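Local coordinates for ABC transporter periplasmic substrate-binding protein (Desulfovibrio alaskensis, PDB 5MY5), which probably captures tungstate selectively in the periplasm and hands it to an ABC transporter for uptake into the cell, at residues 103-108 / 220-225; 29-34 / 74-79. The protein carries 2 engineered substitutions. All blocks are in the same frame, centred on the assembly; numbering follows the deposited sequence.

In the fold
Contacts 1 and 2 belong to one mixed sheet, in which strands 78-81 and 221-228 are neighbours; their centres lie 19 Å apart. Contact 1, its centre about 5 Å from that of the chain, is partly buried and joins two antiparallel strands, 100-112 and 221-228. Contact 2, its centre about 16 Å from that of the chain, is buried and pairs the parallel strands 27-33 and 78-81 at the start of the latter. Their chemistry follows their places. Aromatic rings, two paired amides and a water line the two faces of the central strand pair, whereas small and branched aliphatic groups pack in contact 2, where an aspartate just ahead of strand 78-81 supplies a side-chain bond to the backbone.

Contact 1 (103-108 / 220-225); sequences MYNDFV and LFNQYS
Strands 103-108 and 221-225 run antiparallel, 156° between their directions, with Tyr224 N donating to Met103 O, Asn222 N to Asn105 O and Phe107 N to Leu220 O, all firm bonds of 2.8 to 2.9 Å; the return bond from Asn105 N to Asn222 O is weak. On one face of the pair, Tyr104 and Phe221 form a face-to-face stack, centroids 4.0 Å apart and planes only 18° from parallel. Tyr104 CE1 sits over the centre of the Phe221 ring, while the hydroxyl oxygen Tyr104 OH reaches Phe221 CZ at 3.5 Å. The same face carries Asp106, whose OD1 forms a salt bridge with Arg194 NE, and Gln223, whose OE1 binds Asn272 and whose NE2 turns back to the carbonyl O of Tyr224. The other face is built around two amides. Asn105 and Asn222 lie side by side, nearly coplanar and pointing the same way; Asn222 ND2 gives a hydrogen of its amide plane to an in-plane lone pair of Asn105 OD1, at 2.8 Å. Asn222 CG stands anti to the backbone N (chi1 -172°), which lays its amide alongside that of Asn105. Asn222 CB meets Phe107 CE2 at 3.8 Å. Asn105 OD1 also lies at the edge of the Tyr224 ring, 3.6 Å from CE1. Beyond it, a water bonded to Tyr224 OH at 2.7 Å accepts a weak bond from Asn105 ND2, and Thr36 is a second partner of that hydroxyl. The Met103 chain bends at chi2, which places SD obliquely to the Tyr224 ring in a Met-aromatic contact, and CE beyond it lies over the ring face, a CH-pi contact. Two chain segments crossing side by side between the lobes form the hinge of type II periplasmic binding proteins, and this pair is probably part of it.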
loop_
_atom_site.group_PDB
_atom_site.type_symbol
_atom_site.label_atom_id
_atom_site.label_comp_id
_atom_site.label_asym_id
_atom_site.label_seq_id
_atom_site.Cartn_x
_atom_site.Cartn_y
_atom_site.Cartn_z
ATOM N N MET A 103 -5.793 7.577 5.189
ATOM C CA MET A 103 -6.261 6.243 5.319
ATOM C C MET A 103 -5.110 5.258 5.191
ATOM O O MET A 103 -4.047 5.657 4.794
ATOM C CB MET A 103 -7.262 5.867 4.258
ATOM C CG MET A 103 -6.835 5.880 2.853
ATOM S SD MET A 103 -6.508 7.426 1.999
ATOM C CE MET A 103 -6.269 6.791 0.384
ATOM N N TYR A 104 -5.368 4.027 5.551
ATOM C CA TYR A 104 -4.388 2.971 5.226
ATOM C C TYR A 104 -5.040 1.777 4.583
ATOM O O TYR A 104 -6.181 1.451 4.946
ATOM C CB TYR A 104 -3.603 2.528 6.449
ATOM C CG TYR A 104 -4.426 2.018 7.666
ATOM C CD1 TYR A 104 -4.667 0.671 7.834
ATOM C CD2 TYR A 104 -4.868 2.876 8.682
ATOM C CE1 TYR A 104 -5.364 0.162 8.911
ATOM C CE2 TYR A 104 -5.492 2.347 9.818
ATOM C CZ TYR A 104 -5.761 0.991 9.882
ATOM O OH TYR A 104 -6.445 0.419 10.914
ATOM N N ASN A 105 -4.371 1.088 3.680
ATOM C CA ASN A 105 -4.675 -0.295 3.350
ATOM C C ASN A 105 -3.622 -1.171 4.091
ATOM O O ASN A 105 -2.972 -0.687 5.008
ATOM C CB ASN A 105 -4.844 -0.567 1.855
ATOM C CG ASN A 105 -3.644 -0.132 1.010
ATOM O OD1 ASN A 105 -2.651 0.326 1.552
ATOM N ND2 ASN A 105 -3.751 -0.213 -0.329
ATOM N N ASP A 106 -3.700 -2.442 3.884
ATOM C CA ASP A 106 -2.839 -3.290 4.669
ATOM C C ASP A 106 -2.321 -4.470 3.909
ATOM O O ASP A 106 -2.755 -4.826 2.859
ATOM C CB ASP A 106 -3.495 -3.717 5.991
ATOM C CG ASP A 106 -4.672 -4.659 5.801
ATOM O OD1 ASP A 106 -5.275 -4.780 4.705
ATOM O OD2 ASP A 106 -5.090 -5.283 6.827
ATOM N N PHE A 107 -1.330 -5.097 4.534
ATOM C CA PHE A 107 -0.731 -6.317 4.070
ATOM C C PHE A 107 -1.142 -7.477 4.955
ATOM O O PHE A 107 -1.408 -7.248 6.076
ATOM C CB PHE A 107 0.829 -6.178 4.054
ATOM C CG PHE A 107 1.333 -5.171 3.036
ATOM C CD1 PHE A 107 1.569 -5.536 1.781
ATOM C CD2 PHE A 107 1.603 -3.855 3.466
ATOM C CE1 PHE A 107 2.043 -4.561 0.827
ATOM C CE2 PHE A 107 2.122 -2.921 2.565
ATOM C CZ PHE A 107 2.276 -3.283 1.267
ATOM N N VAL A 108 -1.076 -8.672 4.427
ATOM C CA VAL A 108 -1.432 -9.931 5.167
ATOM C C VAL A 108 -0.432 -11.021 4.852
ATOM O O VAL A 108 0.211 -11.025 3.776
ATOM C CB VAL A 108 -2.879 -10.351 4.872
ATOM C CG1 VAL A 108 -3.919 -9.264 5.324
ATOM C CG2 VAL A 108 -3.057 -10.663 3.489
ATOM N N LEU A 220 1.661 -4.099 9.715
ATOM C CA LEU A 220 1.182 -4.415 8.382
ATOM C C LEU A 220 0.378 -3.260 7.683
ATOM O O LEU A 220 -0.041 -3.417 6.564
ATOM C CB LEU A 220 0.301 -5.669 8.409
ATOM C CG LEU A 220 1.032 -6.951 8.818
ATOM C CD1 LEU A 220 0.008 -8.051 9.068
ATOM C CD2 LEU A 220 2.036 -7.378 7.747
ATOM N N PHE A 221 0.182 -2.177 8.396
ATOM C CA PHE A 221 -0.513 -1.015 7.788
ATOM C C PHE A 221 0.287 -0.311 6.718
ATOM O O PHE A 221 1.503 -0.195 6.838
ATOM C CB PHE A 221 -0.891 0.004 8.840
ATOM C CG PHE A 221 -1.890 -0.480 9.882
ATOM C CD1 PHE A 221 -2.489 -1.755 9.823
ATOM C CD2 PHE A 221 -2.162 0.359 10.999
ATOM C CE1 PHE A 221 -3.391 -2.172 10.806
ATOM C CE2 PHE A 221 -3.021 -0.075 11.993
ATOM C CZ PHE A 221 -3.636 -1.342 11.882
ATOM N N ASN A 222 -0.402 0.114 5.690
ATOM C CA ASN A 222 0.180 0.863 4.586
ATOM C C ASN A 222 -0.440 2.246 4.624
ATOM O O ASN A 222 -1.460 2.474 3.923
ATOM C CB ASN A 222 -0.044 0.123 3.297
ATOM C CG ASN A 222 0.720 0.739 2.082
ATOM O OD1 ASN A 222 1.878 1.113 2.224
ATOM N ND2 ASN A 222 0.057 0.822 0.912
ATOM N N GLN A 223 0.168 3.147 5.369
ATOM C CA GLN A 223 -0.378 4.478 5.655
ATOM C C GLN A 223 -0.251 5.360 4.360
ATOM O O GLN A 223 0.840 5.587 3.846
ATOM C CB GLN A 223 0.324 5.177 6.765
ATOM C CG GLN A 223 -0.288 6.512 7.116
ATOM C CD GLN A 223 -1.695 6.395 7.633
ATOM O OE1 GLN A 223 -1.966 5.661 8.614
ATOM N NE2 GLN A 223 -2.619 7.132 7.039
ATOM N N TYR A 224 -1.406 5.923 3.916
ATOM C CA TYR A 224 -1.432 6.959 2.908
ATOM C C TYR A 224 -1.430 8.361 3.469
ATOM O O TYR A 224 -2.190 8.622 4.478
ATOM C CB TYR A 224 -2.701 6.864 2.085
ATOM C CG TYR A 224 -2.587 5.907 1.005
ATOM C CD1 TYR A 224 -2.683 4.543 1.248
ATOM C CD2 TYR A 224 -2.359 6.326 -0.285
ATOM C CE1 TYR A 224 -2.561 3.618 0.215
ATOM C CE2 TYR A 224 -2.229 5.439 -1.322
ATOM C CZ TYR A 224 -2.343 4.059 -1.085
ATOM O OH TYR A 224 -2.217 3.194 -2.126
ATOM N N SER A 225 -0.688 9.257 2.812
ATOM C CA SER A 225 -0.748 10.683 3.098
ATOM C C SER A 225 -0.853 11.488 1.816
ATOM O O SER A 225 -0.306 11.086 0.777
ATOM C CB SER A 225 0.470 11.108 3.861
ATOM O OG SER A 225 0.539 10.350 5.059
HETATM O O HOH W 1 -1.024 0.726 -2.068
#

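Contact 2 (29-34 / 74-79); sequences MMATTT and CDVDIL
Met29 and Asp77 are joined through both backbone and side chain. Asp77 N donates to Met29 O at 2.9 Å, and Ile78 N adds a weak second bond to that same oxygen. In return Met29 N donates to the anti lone pair of Asp77 OD2, 2.9 Å away. Asp77 CG stands beside its own backbone N (chi1 -53°), and the carboxylate beyond it comes up to Met29 N; the other oxygen, OD1, accepts from Lys238 N. Ala31 N to Ile78 O, 3.0 Å, continues the parallel pairing round the Met30-Ile78 bridge.

The apolar contacts fall on two faces. On one, Met30 CB meets Ile78 CG2 at 3.8 Å, and Phe245 of helix 239-250 packs on both residues. On the other, Ala31 CB touches both Val76 CG2 and Leu79 CD2 at 3.9 Å, with helix 64-72 alongside; Val76 CG1 lies against the Met30 carbonyl carbon.

Strand 56-62 also pairs parallel with strand 27-33, giving the open alpha/beta sheet order of a periplasmic binding protein lobe. The Asp77 carboxylate, gripped by two backbone N-H groups, would probably favour its ionised form, and it extends the pairing back ahead of the start of strand 78-81.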
loop_
_atom_site.group_PDB
_atom_site.type_symbol
_atom_site.label_atom_id
_atom_site.label_comp_id
_atom_site.label_asym_id
_atom_site.label_seq_id
_atom_site.Cartn_x
_atom_site.Cartn_y
_atom_site.Cartn_z
ATOM N N MET A 29 -3.458 18.595 -10.502
ATOM C CA MET A 29 -2.596 17.521 -11.010
ATOM C C MET A 29 -1.897 16.805 -9.875
ATOM O O MET A 29 -1.255 17.416 -9.067
ATOM C CB MET A 29 -1.468 18.080 -11.890
ATOM C CG MET A 29 -1.868 18.881 -13.117
ATOM S SD MET A 29 -3.124 18.103 -14.161
ATOM C CE MET A 29 -2.122 16.878 -14.930
ATOM N N MET A 30 -2.006 15.499 -9.907
ATOM C CA MET A 30 -1.540 14.636 -8.799
ATOM C C MET A 30 -0.568 13.607 -9.344
ATOM O O MET A 30 -0.754 13.092 -10.378
ATOM C CB MET A 30 -2.706 13.915 -8.158
ATOM C CG MET A 30 -2.369 12.735 -7.276
ATOM S SD MET A 30 -3.822 11.885 -6.587
ATOM C CE MET A 30 -4.330 13.085 -5.447
ATOM N N ALA A 31 0.410 13.308 -8.506
ATOM C CA ALA A 31 1.184 12.133 -8.686
ATOM C C ALA A 31 0.882 11.175 -7.605
ATOM O O ALA A 31 0.865 11.517 -6.409
ATOM C CB ALA A 31 2.665 12.459 -8.658
ATOM N N THR A 32 0.658 9.918 -8.001
ATOM C CA THR A 32 0.423 8.815 -7.044
ATOM C C THR A 32 1.084 7.515 -7.517
ATOM O O THR A 32 1.866 7.591 -8.456
ATOM C CB THR A 32 -1.077 8.675 -6.867
ATOM O OG1 THR A 32 -1.413 7.807 -5.760
ATOM C CG2 THR A 32 -1.800 8.111 -8.096
ATOM N N THR A 33 0.807 6.424 -6.855
ATOM C CA THR A 33 1.537 5.192 -7.141
ATOM C C THR A 33 0.740 4.216 -7.961
ATOM O O THR A 33 -0.489 4.232 -7.931
ATOM C CB THR A 33 1.984 4.517 -5.879
ATOM O OG1 THR A 33 0.880 3.970 -5.124
ATOM C CG2 THR A 33 2.712 5.537 -4.965
ATOM N N THR A 34 1.458 3.299 -8.625
ATOM C CA THR A 34 0.857 2.244 -9.390
ATOM C C THR A 34 -0.063 1.402 -8.533
ATOM O O THR A 34 -1.175 1.146 -8.887
ATOM C CB THR A 34 2.008 1.399 -9.947
ATOM O OG1 THR A 34 2.862 2.249 -10.714
ATOM C CG2 THR A 34 1.456 0.196 -10.808
ATOM N N CYS A 74 8.293 19.903 -10.051
ATOM C CA CYS A 74 7.173 20.834 -10.160
ATOM C C CYS A 74 6.166 20.379 -11.208
ATOM O O CYS A 74 5.417 21.219 -11.757
ATOM C CB CYS A 74 7.636 22.282 -10.399
ATOM S SG CYS A 74 8.742 22.917 -9.103
ATOM N N ASP A 75 6.145 19.099 -11.525
ATOM C CA ASP A 75 5.274 18.559 -12.553
ATOM C C ASP A 75 3.779 18.561 -12.100
ATOM O O ASP A 75 2.823 18.399 -12.903
ATOM C CB ASP A 75 5.653 17.137 -12.977
ATOM C CG ASP A 75 6.949 17.016 -13.694
ATOM O OD1 ASP A 75 7.189 17.885 -14.539
ATOM O OD2 ASP A 75 7.670 15.979 -13.541
ATOM N N VAL A 76 3.575 18.454 -10.787
ATOM C CA VAL A 76 2.289 18.224 -10.147
ATOM C C VAL A 76 2.092 19.128 -8.940
ATOM O O VAL A 76 3.032 19.710 -8.376
ATOM C CB VAL A 76 2.111 16.723 -9.729
ATOM C CG1 VAL A 76 2.138 15.782 -10.897
ATOM C CG2 VAL A 76 3.119 16.320 -8.643
ATOM N N ASP A 77 0.838 19.291 -8.534
ATOM C CA ASP A 77 0.453 20.073 -7.425
ATOM C C ASP A 77 0.407 19.361 -6.053
ATOM O O ASP A 77 0.427 19.979 -4.994
ATOM C CB ASP A 77 -0.956 20.624 -7.694
ATOM C CG ASP A 77 -1.051 21.357 -9.038
ATOM O OD1 ASP A 77 -0.254 22.330 -9.244
ATOM O OD2 ASP A 77 -1.873 20.986 -9.903
ATOM N N ILE A 78 0.250 18.041 -6.114
ATOM C CA ILE A 78 0.028 17.229 -4.878
ATOM C C ILE A 78 0.473 15.805 -5.123
ATOM O O ILE A 78 0.402 15.298 -6.221
ATOM C CB ILE A 78 -1.483 17.300 -4.499
ATOM C CG1 ILE A 78 -1.674 16.782 -3.112
ATOM C CG2 ILE A 78 -2.332 16.635 -5.535
ATOM C CD1 ILE A 78 -3.082 17.039 -2.596
ATOM N N LEU A 79 0.915 15.199 -4.041
ATOM C CA LEU A 79 1.260 13.801 -4.022
ATOM C C LEU A 79 0.189 13.069 -3.176
ATOM O O LEU A 79 -0.214 13.536 -2.128
ATOM C CB LEU A 79 2.625 13.575 -3.310
ATOM C CG LEU A 79 3.819 14.248 -3.899
ATOM C CD1 LEU A 79 5.105 13.745 -3.219
ATOM C CD2 LEU A 79 3.929 14.187 -5.381
#